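Local coordinates for protein L-threonine-O-3-phosphate decarboxylase (Porphyromonas gingivalis, PDB 3FKD) that probably decarboxylates L-threonine O-3-phosphate with the help of pyridoxal 5'-phosphate, as a member of the class I and II aminotransferase family, at residues A290-K293 with K294-E298; K333-E336 with T337-E340; W134-N137 with P138-P141; R255-V258 with D259-A263; F115-S118 with N119-I122. All blocks are in the same frame, centred on the assembly; numbering follows the deposited sequence.

In the fold
The five contacts fall into two groups. Contacts 1 and 2 lie on neighbouring helices, 289-298 and 325-339, with centres about 11 Å apart; they touch, L292 CD1 coming within 3.4 Å of F338 CD2. Contact 4, on helix 250-266, has its centre about 17 Å from that of contact 2 and about 22 Å from that of contact 1, without touching either. Contacts 3 and 5 leave strands 132-136 and 112-117 of the seven-stranded sheet; their centres are again about 11 Å apart and they touch, N139 ND2 lying 4.0 Å from S118 OG. Contact 3 carries the asparagine-proline sequence that probably lines the cofactor pocket; the centre of contact 1 is about 26 Å from its centre.

Contact 1 of 5, residues A290-K293 with K294-E298; sequences AELK and KYMLE
From A290 to L297 the backbone runs in helical turns, each carbonyl of A290-K293 receiving the amide four residues on. K294 N gives A290 O a bond of 3.2 Å lying close to the direction of the carbonyl, and M296 N does the same to L292 O at 3.1 Å. Y295 N reaches E291 O at 3.4 Å, a weak bond. L297 N approaches K293 O differently, at 3.2 Å: this donor stands 42° out of the carbonyl plane.

Among side chains the contact is carried by L292 and by M296, a selenomethionine. They lie side by side and point the same way, with L292 CD1 3.8 Å from M296 CG. M296 holds CG beside its own backbone N (chi1 -58°), which sets this methylene back along the helix, over the preceding turn. There CG is also only 3.0 Å from L292 O, close packing against an oxygen already bonded to M296 N. Two further bends, at chi2 and chi3, carry the chain on toward helix 325-339, its terminal methyl CE leaving L292 behind. L297 instead meets the earlier turn through CB, 3.3 Å from K293 O.

Beyond the two segments, L292 rests on I304 of strand 302-306, and M296 on F331 and A334 of helix 325-339. K293 touches L303 and I304, while Y295 touches K341. The pattern is that of an amphipathic helix, with L292 and M296, one turn apart, forming an i/i+4 apolar pair on the buried side that faces a neighbouring strand and helix.

Contact 2 of 5, residues K333-E336 with T337-E340; sequences KALE and TFLE
T337 makes two bonds to one oxygen, K333 O. Its amide N approaches at 2.8 Å, almost straight (172° at the hydrogen), and its hydroxyl OG1 at 3.1 Å from 52° above the carbonyl plane. The hydroxyl gets there because OG1 sits beside its own backbone N (chi1 -67°), turned back toward the preceding turn. Later amides make single bonds: L339 N to L335 O at 2.9 Å, and E340 N to E336 O at 3.2 Å.

Apolar contact within the helix is slight, L335 CD1 standing 4.4 Å from F338 CB. E340 leaves the helical backbone, and its bent side chain doubles back so that OE1 is 3.3 Å from E336 O; both are acceptors, so the approach is no hydrogen bond.

What positions this turn lies outward. The F338 ring meets the Y295 ring edge-to-face and also packs on L284, whereas L335 packs on L282 and L267. These partners place one side of the helix against strand 279-284 and helix 289-298. A threonine hydroxyl bonded to the carbonyl four residues earlier is a familiar feature within alpha-helices; here it lies in the last turn of helix 325-339.

Contact 3 of 5, residues W134-N137 with P138-P141; sequences WLCN and PNNP
N139 turns its side chain back along the end of the strand toward C136. Its CB lies 3.3 Å from C136 O, the carbonyl it faces across the bend. CG comes next, held anti to the backbone N (chi1 -170°), which brings the carboxamide alongside C136. At the tip the two ends part. OD1 is 3.7 Å from C136 CB, and accepts a hydrogen bond of 2.7 Å from a water; the same water takes a weak bond of 3.1 Å from C136 N. ND2 has its partner outside the segments, in P97 O. The carboxamide is therefore fixed at both ends, and its oxygen returns through the water to the strand backbone.

The backbone that permits this bend carries a cis peptide bond between N137 and P138, with their CA atoms only 3.0 Å apart. C136 O and N139 N come within 3.2 Å across it, but the angle is too poor for a bond. N137 OD1, bonded to L146 N, rests 3.6 Å from P138 CA. A second cis bond precedes P141.

The sequence N-P-N-N-P resembles the NPxNP motif of class I and II aminotransferases, in which the asparagine directly before the last proline commonly bonds the cofactor's 3'-oxygen. N140 stands there, packed on Y169 and weakly bonded through OD1 to R319 NH1, so it probably lies at the cofactor site. Chemically, the hydrogen bonds of N139 to the water and to P97 O satisfy polar atoms in a buried place, and together with the two cis peptide bonds they probably help to set the backbone at N140.

Contact 4 of 5, residues R255-V258 with D259-A263; sequences RNTV and DFITA
V258 and T262 meet inside helix 250-266, a long helix of the aminotransferase-type fold that packs along helix 325-339.

Hydrogen bonds come first. V258 O accepts twice from T262: from the amide N at 3.0 Å, with the hydrogen pointing nearly straight at it (168°), and from the hydroxyl OG1. D259 N bonds to R255 O at 3.2 Å, and I261 N to T257 O at 2.8 Å; F260 N reaches N256 O at 3.0 Å, but weakly because the angle is poor.

Apolar packing is carried by T257 and I261, which run side by side in the same direction, methyl CG2 of the threonine 3.8 Å from CD1 of the isoleucine. I261 CG1 also lies 3.2 Å from T257 O. The other branch of T257, the hydroxyl, is bonded to W253 O and to T322 OG1. F260 leads away from the helix to meet the F331 ring edge-to-face, and also touches N328 and I332.

R255 and D259 carry opposite charges that are not in contact, R255 NH1 standing 5.5 Å from D259 OD2.

T262 OG1, set beside its own backbone N (chi1 -62°), reaches V258 O at 2.9 Å from 45° above the carbonyl plane.

Contact 5 of 5, residues F115-S118 with N119-I122; sequences FYPS and NEDI
Y116 and I122 are brought together by their first torsions. In Y116, CG is anti to the backbone N (chi1 -167°), laying the ring out toward 119-122. The two residues flank a type I beta turn, P117 to E120. In I122, CG1 takes the place between backbone N and carbonyl carbon (chi1 43°), which puts the methyl CG2 beside the backbone N and within reach of the tyrosine. The two side chains cross at about a right angle, with I122 CG2 3.7 Å from Y116 CD1.

The turn ends strand 112-117, an outermost strand of the seven-stranded sheet within this chain. The bond that closes it runs from E120 N to P117 O, 3.2 Å. A second contact spans the same turn: the extended chain of E120 lies against the proline ring, E120 CG at 3.5 Å from P117 CB and its carboxylate carbon CD at 3.6 Å from P117 CG. P117 also touches the tyrosine before it, its CD resting over one face of the Y116 ring, offset toward the rim. At the ring's edge, near its plane, E120 O stands 4.1 Å from Y116 CE1.

Outside the segments, S118 OG is bonded to D142 OD2 and to I96 O, tying the first corner of the turn to the neighbouring strand 91-96. I122 continues onto L154 of helix 148-157, and Y116 onto L93 and A125, so the tyrosine side chain bridges strand 91-96 and the loop that follows its own strand.

Y116 OH donates to D121 O over 3.0 Å, standing 53° above the carbonyl plane.

Contact 1 of 5, residues A290-K293 with K294-E298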
loop_
_atom_site.group_PDB
_atom_site.type_symbol
_atom_site.label_atom_id
_atom_site.label_comp_id
_atom_site.label_asym_id
_atom_site.label_seq_id
_atom_site.Cartn_x
_atom_site.Cartn_y
_atom_site.Cartn_z
ATOM N N ALA A 290 24.558 -18.050 6.935
ATOM C CA ALA A 290 23.698 -18.499 8.025
ATOM C C ALA A 290 24.509 -18.651 9.312
ATOM O O ALA A 290 24.144 -18.080 10.353
ATOM C CB ALA A 290 22.985 -19.801 7.675
ATOM N N GLU A 291 25.600 -19.409 9.251
ATOM C CA GLU A 291 26.475 -19.555 10.424
ATOM C C GLU A 291 26.924 -18.211 11.010
ATOM O O GLU A 291 26.772 -17.972 12.191
ATOM C CB GLU A 291 27.706 -20.386 10.100
ATOM C CG GLU A 291 27.481 -21.882 10.089
ATOM C CD GLU A 291 28.705 -22.643 9.533
ATOM O OE1 GLU A 291 29.842 -22.091 9.612
ATOM O OE2 GLU A 291 28.534 -23.778 9.020
ATOM N N LEU A 292 27.490 -17.353 10.173
ATOM C CA LEU A 292 27.986 -16.054 10.620
ATOM C C LEU A 292 26.912 -15.194 11.285
ATOM O O LEU A 292 27.179 -14.573 12.320
ATOM C CB LEU A 292 28.644 -15.276 9.475
ATOM C CG LEU A 292 29.385 -13.980 9.861
ATOM C CD1 LEU A 292 30.433 -14.186 10.968
ATOM C CD2 LEU A 292 30.049 -13.367 8.644
ATOM N N LYS A 293 25.710 -15.188 10.703
ATOM C CA LYS A 293 24.633 -14.287 11.106
ATOM C C LYS A 293 24.033 -14.636 12.475
ATOM O O LYS A 293 23.605 -13.756 13.234
ATOM C CB LYS A 293 23.520 -14.271 10.035
ATOM C CG LYS A 293 22.226 -13.625 10.489
ATOM C CD LYS A 293 21.076 -13.804 9.477
ATOM C CE LYS A 293 19.790 -13.015 9.893
ATOM N NZ LYS A 293 18.584 -13.612 9.272
ATOM N N LYS A 294 23.980 -15.927 12.760
ATOM C CA LYS A 294 23.490 -16.434 14.029
ATOM C C LYS A 294 24.440 -16.109 15.207
ATOM O O LYS A 294 24.004 -15.800 16.319
ATOM C CB LYS A 294 23.296 -17.935 13.896
ATOM C CG LYS A 294 22.848 -18.603 15.147
ATOM C CD LYS A 294 23.495 -19.982 15.293
ATOM C CE LYS A 294 22.676 -20.877 16.201
ATOM N NZ LYS A 294 21.504 -21.402 15.451
ATOM N N TYR A 295 25.736 -16.184 14.936
ATOM C CA TYR A 295 26.794 -15.898 15.907
ATOM C C TYR A 295 26.846 -14.397 16.286
ATOM O O TYR A 295 26.669 -14.025 17.444
ATOM C CB TYR A 295 28.108 -16.318 15.261
ATOM C CG TYR A 295 29.357 -16.006 16.044
ATOM C CD1 TYR A 295 29.850 -16.917 16.981
ATOM C CD2 TYR A 295 30.070 -14.828 15.827
ATOM C CE1 TYR A 295 30.999 -16.664 17.699
ATOM C CE2 TYR A 295 31.223 -14.559 16.547
ATOM C CZ TYR A 295 31.682 -15.491 17.483
ATOM O OH TYR A 295 32.822 -15.259 18.218
HETATM N N MSE A 296 27.096 -13.559 15.286
HETATM C CA MSE A 296 27.012 -12.128 15.396
HETATM C C MSE A 296 25.757 -11.652 16.155
HETATM O O MSE A 296 25.822 -10.737 16.952
HETATM C CB MSE A 296 27.066 -11.526 13.995
HETATM C CG MSE A 296 28.313 -11.901 13.227
HETATM SE SE MSE A 296 29.960 -11.194 14.089
HETATM C CE MSE A 296 29.762 -9.308 13.533
ATOM N N LEU A 297 24.630 -12.309 15.920
ATOM C CA LEU A 297 23.398 -11.955 16.608
ATOM C C LEU A 297 23.396 -12.451 18.051
ATOM O O LEU A 297 23.285 -11.666 18.988
ATOM C CB LEU A 297 22.148 -12.442 15.858
ATOM C CG LEU A 297 20.871 -11.893 16.515
ATOM C CD1 LEU A 297 20.803 -10.388 16.389
ATOM C CD2 LEU A 297 19.634 -12.520 15.991
ATOM N N GLU A 298 23.551 -13.751 18.234
ATOM C CA GLU A 298 23.576 -14.328 19.573
ATOM C C GLU A 298 24.781 -13.945 20.438
ATOM O O GLU A 298 24.614 -13.541 21.588
ATOM C CB GLU A 298 23.400 -15.841 19.480
ATOM C CG GLU A 298 22.045 -16.144 18.895
ATOM C CD GLU A 298 21.916 -17.552 18.318
ATOM O OE1 GLU A 298 22.831 -18.408 18.551
ATOM O OE2 GLU A 298 20.885 -17.790 17.626
#

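Contact 2 of 5, residues K333-E336 with T337-E340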
loop_
_atom_site.group_PDB
_atom_site.type_symbol
_atom_site.label_atom_id
_atom_site.label_comp_id
_atom_site.label_asym_id
_atom_site.label_seq_id
_atom_site.Cartn_x
_atom_site.Cartn_y
_atom_site.Cartn_z
ATOM N N LYS A 333 36.135 -7.098 15.600
ATOM C CA LYS A 333 36.487 -8.085 16.612
ATOM C C LYS A 333 35.458 -9.203 16.580
ATOM O O LYS A 333 35.806 -10.377 16.486
ATOM C CB LYS A 333 36.552 -7.437 17.982
ATOM C CG LYS A 333 37.479 -6.247 17.966
ATOM C CD LYS A 333 38.034 -5.872 19.341
ATOM C CE LYS A 333 39.213 -4.911 19.180
ATOM N NZ LYS A 333 39.359 -3.942 20.325
ATOM N N ALA A 334 34.188 -8.826 16.636
ATOM C CA ALA A 334 33.111 -9.784 16.561
ATOM C C ALA A 334 33.424 -10.799 15.471
ATOM O O ALA A 334 33.337 -11.998 15.683
ATOM C CB ALA A 334 31.809 -9.074 16.273
ATOM N N LEU A 335 33.803 -10.313 14.300
ATOM C CA LEU A 335 34.099 -11.188 13.175
ATOM C C LEU A 335 35.400 -12.043 13.370
ATOM O O LEU A 335 35.397 -13.282 13.214
ATOM C CB LEU A 335 34.144 -10.350 11.890
ATOM C CG LEU A 335 34.356 -11.076 10.563
ATOM C CD1 LEU A 335 33.399 -12.220 10.448
ATOM C CD2 LEU A 335 34.207 -10.092 9.419
ATOM N N GLU A 336 36.492 -11.365 13.697
ATOM C CA GLU A 336 37.763 -12.004 13.998
ATOM C C GLU A 336 37.551 -13.167 14.954
ATOM O O GLU A 336 38.079 -14.263 14.761
ATOM C CB GLU A 336 38.719 -10.989 14.617
ATOM C CG GLU A 336 40.138 -11.411 14.506
ATOM C CD GLU A 336 41.102 -10.222 14.492
ATOM O OE1 GLU A 336 40.621 -9.057 14.659
ATOM O OE2 GLU A 336 42.330 -10.467 14.304
ATOM N N THR A 337 36.754 -12.919 15.978
ATOM C CA THR A 337 36.428 -13.940 16.947
ATOM C C THR A 337 35.734 -15.145 16.306
ATOM O O THR A 337 35.965 -16.300 16.681
ATOM C CB THR A 337 35.556 -13.330 18.034
ATOM O OG1 THR A 337 36.354 -12.391 18.752
ATOM C CG2 THR A 337 35.077 -14.386 18.995
ATOM N N PHE A 338 34.872 -14.857 15.341
ATOM C CA PHE A 338 34.228 -15.900 14.577
ATOM C C PHE A 338 35.283 -16.736 13.833
ATOM O O PHE A 338 35.406 -17.931 14.033
ATOM C CB PHE A 338 33.216 -15.316 13.588
ATOM C CG PHE A 338 32.520 -16.368 12.739
ATOM C CD1 PHE A 338 31.542 -17.191 13.290
ATOM C CD2 PHE A 338 32.853 -16.541 11.399
ATOM C CE1 PHE A 338 30.907 -18.151 12.521
ATOM C CE2 PHE A 338 32.224 -17.507 10.628
ATOM C CZ PHE A 338 31.255 -18.314 11.189
ATOM N N LEU A 339 36.046 -16.077 12.987
ATOM C CA LEU A 339 36.969 -16.758 12.124
ATOM C C LEU A 339 37.810 -17.760 12.902
ATOM O O LEU A 339 38.053 -18.874 12.426
ATOM C CB LEU A 339 37.847 -15.742 11.407
ATOM C CG LEU A 339 37.062 -14.885 10.406
ATOM C CD1 LEU A 339 37.956 -13.819 9.761
ATOM C CD2 LEU A 339 36.379 -15.787 9.352
ATOM N N GLU A 340 38.232 -17.398 14.110
ATOM C CA GLU A 340 39.099 -18.301 14.850
ATOM C C GLU A 340 38.385 -19.562 15.340
ATOM O O GLU A 340 38.976 -20.370 16.051
ATOM C CB GLU A 340 39.821 -17.575 15.983
ATOM C CG GLU A 340 39.023 -17.403 17.241
ATOM C CD GLU A 340 39.386 -16.094 17.948
ATOM O OE1 GLU A 340 40.030 -15.217 17.299
ATOM O OE2 GLU A 340 39.014 -15.931 19.143
#

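Contact 3 of 5, residues W134-N137 with P138-P141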
loop_
_atom_site.group_PDB
_atom_site.type_symbol
_atom_site.label_atom_id
_atom_site.label_comp_id
_atom_site.label_asym_id
_atom_site.label_seq_id
_atom_site.Cartn_x
_atom_site.Cartn_y
_atom_site.Cartn_z
ATOM N N TRP A 134 16.137 -3.751 -16.251
ATOM C CA TRP A 134 15.970 -3.319 -14.872
ATOM C C TRP A 134 17.316 -3.108 -14.149
ATOM O O TRP A 134 18.042 -4.057 -13.834
ATOM C CB TRP A 134 15.095 -4.332 -14.121
ATOM C CG TRP A 134 13.674 -4.539 -14.702
ATOM C CD1 TRP A 134 13.340 -5.087 -15.925
ATOM C CD2 TRP A 134 12.425 -4.233 -14.060
ATOM N NE1 TRP A 134 11.968 -5.116 -16.077
ATOM C CE2 TRP A 134 11.386 -4.630 -14.945
ATOM C CE3 TRP A 134 12.086 -3.689 -12.814
ATOM C CZ2 TRP A 134 10.042 -4.478 -14.635
ATOM C CZ3 TRP A 134 10.739 -3.526 -12.501
ATOM C CH2 TRP A 134 9.728 -3.929 -13.423
ATOM N N LEU A 135 17.656 -1.858 -13.887
ATOM C CA LEU A 135 18.920 -1.554 -13.234
ATOM C C LEU A 135 18.726 -0.796 -11.946
ATOM O O LEU A 135 17.667 -0.220 -11.677
ATOM C CB LEU A 135 19.825 -0.761 -14.164
ATOM C CG LEU A 135 19.985 -1.532 -15.471
ATOM C CD1 LEU A 135 20.484 -0.640 -16.581
ATOM C CD2 LEU A 135 20.883 -2.756 -15.256
ATOM N N CYS A 136 19.746 -0.818 -11.123
ATOM C CA CYS A 136 19.696 -0.041 -9.902
ATOM C C CYS A 136 21.101 0.456 -9.701
ATOM O O CYS A 136 22.056 -0.303 -9.754
ATOM C CB CYS A 136 19.169 -0.887 -8.738
ATOM S SG CYS A 136 19.277 -0.143 -7.117
ATOM N N ASN A 137 21.218 1.754 -9.503
ATOM C CA ASN A 137 22.513 2.384 -9.505
ATOM C C ASN A 137 22.596 3.420 -8.381
ATOM O O ASN A 137 21.849 4.399 -8.406
ATOM C CB ASN A 137 22.736 3.020 -10.889
ATOM C CG ASN A 137 24.085 3.671 -11.008
ATOM O OD1 ASN A 137 25.061 3.108 -10.573
ATOM N ND2 ASN A 137 24.148 4.858 -11.570
ATOM N N PRO A 138 23.484 3.199 -7.379
ATOM C CA PRO A 138 24.351 2.021 -7.191
ATOM C C PRO A 138 23.518 0.817 -6.802
ATOM O O PRO A 138 22.501 0.979 -6.144
ATOM C CB PRO A 138 25.245 2.426 -6.006
ATOM C CG PRO A 138 24.489 3.411 -5.291
ATOM C CD PRO A 138 23.750 4.204 -6.345
ATOM N N ASN A 139 23.954 -0.369 -7.197
ATOM C CA ASN A 139 23.175 -1.597 -7.054
ATOM C C ASN A 139 23.156 -2.212 -5.655
ATOM O O ASN A 139 24.147 -2.224 -4.976
ATOM C CB ASN A 139 23.680 -2.628 -8.068
ATOM C CG ASN A 139 22.785 -3.843 -8.162
ATOM O OD1 ASN A 139 21.575 -3.735 -8.392
ATOM N ND2 ASN A 139 23.373 -5.011 -7.994
ATOM N N ASN A 140 21.997 -2.707 -5.246
ATOM C CA ASN A 140 21.794 -3.572 -4.082
ATOM C C ASN A 140 21.892 -5.018 -4.597
ATOM O O ASN A 140 21.128 -5.388 -5.449
ATOM C CB ASN A 140 20.368 -3.269 -3.561
ATOM C CG ASN A 140 19.858 -4.254 -2.518
ATOM O OD1 ASN A 140 20.617 -4.865 -1.771
ATOM N ND2 ASN A 140 18.539 -4.375 -2.441
ATOM N N PRO A 141 22.819 -5.849 -4.067
ATOM C CA PRO A 141 23.645 -5.719 -2.862
ATOM C C PRO A 141 25.096 -5.354 -3.168
ATOM O O PRO A 141 25.849 -5.101 -2.246
ATOM C CB PRO A 141 23.612 -7.154 -2.313
ATOM C CG PRO A 141 23.250 -8.057 -3.513
ATOM C CD PRO A 141 23.116 -7.148 -4.705
HETATM O O HOH W 1 21.031 -3.622 -11.033
#

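Contact 4 of 5, residues R255-V258 with D259-A263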
loop_
_atom_site.group_PDB
_atom_site.type_symbol
_atom_site.label_atom_id
_atom_site.label_comp_id
_atom_site.label_asym_id
_atom_site.label_seq_id
_atom_site.Cartn_x
_atom_site.Cartn_y
_atom_site.Cartn_z
ATOM N N ARG A 255 33.455 7.491 3.402
ATOM C CA ARG A 255 34.789 7.421 3.931
ATOM C C ARG A 255 34.909 6.490 5.156
ATOM O O ARG A 255 35.892 5.785 5.293
ATOM C CB ARG A 255 35.349 8.862 4.108
ATOM C CG ARG A 255 36.034 9.207 5.379
ATOM C CD ARG A 255 36.494 10.650 5.343
ATOM N NE ARG A 255 35.601 11.605 6.031
ATOM C CZ ARG A 255 35.416 11.651 7.358
ATOM N NH1 ARG A 255 36.028 10.773 8.158
ATOM N NH2 ARG A 255 34.608 12.564 7.895
ATOM N N ASN A 256 33.913 6.437 6.019
ATOM C CA ASN A 256 33.889 5.388 7.031
ATOM C C ASN A 256 33.807 3.996 6.408
ATOM O O ASN A 256 34.149 3.000 7.033
ATOM C CB ASN A 256 32.692 5.566 7.946
ATOM C CG ASN A 256 32.771 6.822 8.744
ATOM O OD1 ASN A 256 33.865 7.266 9.098
ATOM N ND2 ASN A 256 31.618 7.417 9.040
ATOM N N THR A 257 33.302 3.929 5.185
ATOM C CA THR A 257 33.153 2.668 4.497
ATOM C C THR A 257 34.528 2.150 4.000
ATOM O O THR A 257 34.804 0.940 4.019
ATOM C CB THR A 257 32.206 2.841 3.310
ATOM O OG1 THR A 257 30.892 3.117 3.792
ATOM C CG2 THR A 257 32.173 1.610 2.487
ATOM N N VAL A 258 35.358 3.075 3.526
ATOM C CA VAL A 258 36.705 2.746 3.142
ATOM C C VAL A 258 37.478 2.227 4.366
ATOM O O VAL A 258 38.032 1.147 4.303
ATOM C CB VAL A 258 37.393 3.950 2.505
ATOM C CG1 VAL A 258 38.895 3.712 2.353
ATOM C CG2 VAL A 258 36.718 4.308 1.194
ATOM N N ASP A 259 37.485 2.963 5.485
ATOM C CA ASP A 259 38.144 2.461 6.702
ATOM C C ASP A 259 37.551 1.132 7.170
ATOM O O ASP A 259 38.221 0.354 7.844
ATOM C CB ASP A 259 38.085 3.425 7.887
ATOM C CG ASP A 259 38.495 4.841 7.543
ATOM O OD1 ASP A 259 39.116 5.081 6.484
ATOM O OD2 ASP A 259 38.166 5.726 8.369
ATOM N N PHE A 260 36.286 0.877 6.834
ATOM C CA PHE A 260 35.652 -0.381 7.209
ATOM C C PHE A 260 36.127 -1.525 6.307
ATOM O O PHE A 260 36.485 -2.591 6.804
ATOM C CB PHE A 260 34.135 -0.232 7.164
ATOM C CG PHE A 260 33.368 -1.324 7.886
ATOM C CD1 PHE A 260 33.992 -2.180 8.765
ATOM C CD2 PHE A 260 31.998 -1.434 7.722
ATOM C CE1 PHE A 260 33.281 -3.148 9.435
ATOM C CE2 PHE A 260 31.303 -2.395 8.398
ATOM C CZ PHE A 260 31.953 -3.263 9.248
ATOM N N ILE A 261 36.158 -1.287 4.993
ATOM C CA ILE A 261 36.537 -2.309 4.026
ATOM C C ILE A 261 38.007 -2.722 4.109
ATOM O O ILE A 261 38.346 -3.893 3.934
ATOM C CB ILE A 261 36.163 -1.895 2.589
ATOM C CG1 ILE A 261 34.614 -1.828 2.455
ATOM C CG2 ILE A 261 36.743 -2.894 1.601
ATOM C CD1 ILE A 261 34.087 -1.367 1.096
ATOM N N THR A 262 38.862 -1.749 4.395
ATOM C CA THR A 262 40.284 -1.941 4.600
ATOM C C THR A 262 40.541 -2.873 5.768
ATOM O O THR A 262 41.298 -3.858 5.661
ATOM C CB THR A 262 40.951 -0.598 4.930
ATOM O OG1 THR A 262 40.802 0.306 3.821
ATOM C CG2 THR A 262 42.414 -0.802 5.270
ATOM N N ALA A 263 39.954 -2.549 6.907
ATOM C CA ALA A 263 40.071 -3.426 8.050
ATOM C C ALA A 263 39.518 -4.807 7.710
ATOM O O ALA A 263 40.170 -5.807 8.014
ATOM C CB ALA A 263 39.389 -2.850 9.258
#

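Contact 5 of 5, residues F115-S118 with N119-I122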
loop_
_atom_site.group_PDB
_atom_site.type_symbol
_atom_site.label_atom_id
_atom_site.label_comp_id
_atom_site.label_asym_id
_atom_site.label_seq_id
_atom_site.Cartn_x
_atom_site.Cartn_y
_atom_site.Cartn_z
ATOM N N PHE A 115 18.545 -13.196 -17.386
ATOM C CA PHE A 115 19.485 -12.690 -16.417
ATOM C C PHE A 115 20.796 -12.217 -17.039
ATOM O O PHE A 115 21.086 -12.482 -18.203
ATOM C CB PHE A 115 19.664 -13.673 -15.275
ATOM C CG PHE A 115 18.418 -13.854 -14.469
ATOM C CD1 PHE A 115 18.051 -12.899 -13.523
ATOM C CD2 PHE A 115 17.595 -14.946 -14.678
ATOM C CE1 PHE A 115 16.922 -13.029 -12.789
ATOM C CE2 PHE A 115 16.440 -15.081 -13.956
ATOM C CZ PHE A 115 16.096 -14.105 -13.004
ATOM N N TYR A 116 21.562 -11.472 -16.257
ATOM C CA TYR A 116 22.793 -10.883 -16.732
ATOM C C TYR A 116 23.595 -10.334 -15.549
ATOM O O TYR A 116 23.050 -9.674 -14.663
ATOM C CB TYR A 116 22.503 -9.782 -17.755
ATOM C CG TYR A 116 23.749 -9.393 -18.485
ATOM C CD1 TYR A 116 24.570 -8.379 -18.002
ATOM C CD2 TYR A 116 24.155 -10.092 -19.628
ATOM C CE1 TYR A 116 25.765 -8.050 -18.653
ATOM C CE2 TYR A 116 25.328 -9.771 -20.291
ATOM C CZ TYR A 116 26.128 -8.746 -19.798
ATOM O OH TYR A 116 27.287 -8.413 -20.451
ATOM N N PRO A 117 24.901 -10.610 -15.536
ATOM C CA PRO A 117 25.783 -10.305 -14.400
ATOM C C PRO A 117 26.049 -8.804 -14.223
ATOM O O PRO A 117 26.528 -8.161 -15.149
ATOM C CB PRO A 117 27.088 -11.023 -14.764
ATOM C CG PRO A 117 26.793 -11.891 -15.930
ATOM C CD PRO A 117 25.642 -11.224 -16.649
ATOM N N SER A 118 25.739 -8.260 -13.050
ATOM C CA SER A 118 25.942 -6.834 -12.815
ATOM C C SER A 118 27.422 -6.410 -12.894
ATOM O O SER A 118 27.730 -5.254 -13.223
ATOM C CB SER A 118 25.314 -6.379 -11.491
ATOM O OG SER A 118 25.753 -7.159 -10.403
ATOM N N ASN A 119 28.353 -7.316 -12.622
ATOM C CA ASN A 119 29.740 -6.862 -12.720
ATOM C C ASN A 119 30.455 -7.265 -13.992
ATOM O O ASN A 119 31.661 -7.473 -14.032
ATOM C CB ASN A 119 30.531 -7.113 -11.445
ATOM C CG ASN A 119 30.340 -5.977 -10.431
ATOM O OD1 ASN A 119 30.583 -4.792 -10.746
ATOM N ND2 ASN A 119 29.883 -6.324 -9.224
ATOM N N GLU A 120 29.653 -7.350 -15.039
ATOM C CA GLU A 120 30.136 -7.472 -16.391
ATOM C C GLU A 120 29.364 -6.352 -17.064
ATOM O O GLU A 120 28.393 -5.841 -16.501
ATOM C CB GLU A 120 29.854 -8.881 -16.901
ATOM C CG GLU A 120 30.206 -9.900 -15.771
ATOM C CD GLU A 120 30.381 -11.346 -16.239
ATOM O OE1 GLU A 120 30.188 -11.602 -17.458
ATOM O OE2 GLU A 120 30.695 -12.223 -15.377
ATOM N N ASP A 121 29.842 -5.882 -18.202
ATOM C CA ASP A 121 29.362 -4.604 -18.687
ATOM C C ASP A 121 28.010 -4.817 -19.321
ATOM O O ASP A 121 27.900 -5.507 -20.336
ATOM C CB ASP A 121 30.336 -4.010 -19.694
ATOM C CG ASP A 121 29.879 -2.680 -20.240
ATOM O OD1 ASP A 121 28.846 -2.166 -19.764
ATOM O OD2 ASP A 121 30.553 -2.146 -21.149
ATOM N N ILE A 122 26.978 -4.235 -18.718
ATOM C CA ILE A 122 25.644 -4.381 -19.245
ATOM C C ILE A 122 25.503 -3.732 -20.625
ATOM O O ILE A 122 24.611 -4.083 -21.408
ATOM C CB ILE A 122 24.623 -3.843 -18.247
ATOM C CG1 ILE A 122 25.123 -2.529 -17.653
ATOM C CG2 ILE A 122 24.457 -4.840 -17.099
ATOM C CD1 ILE A 122 25.083 -1.359 -18.607
#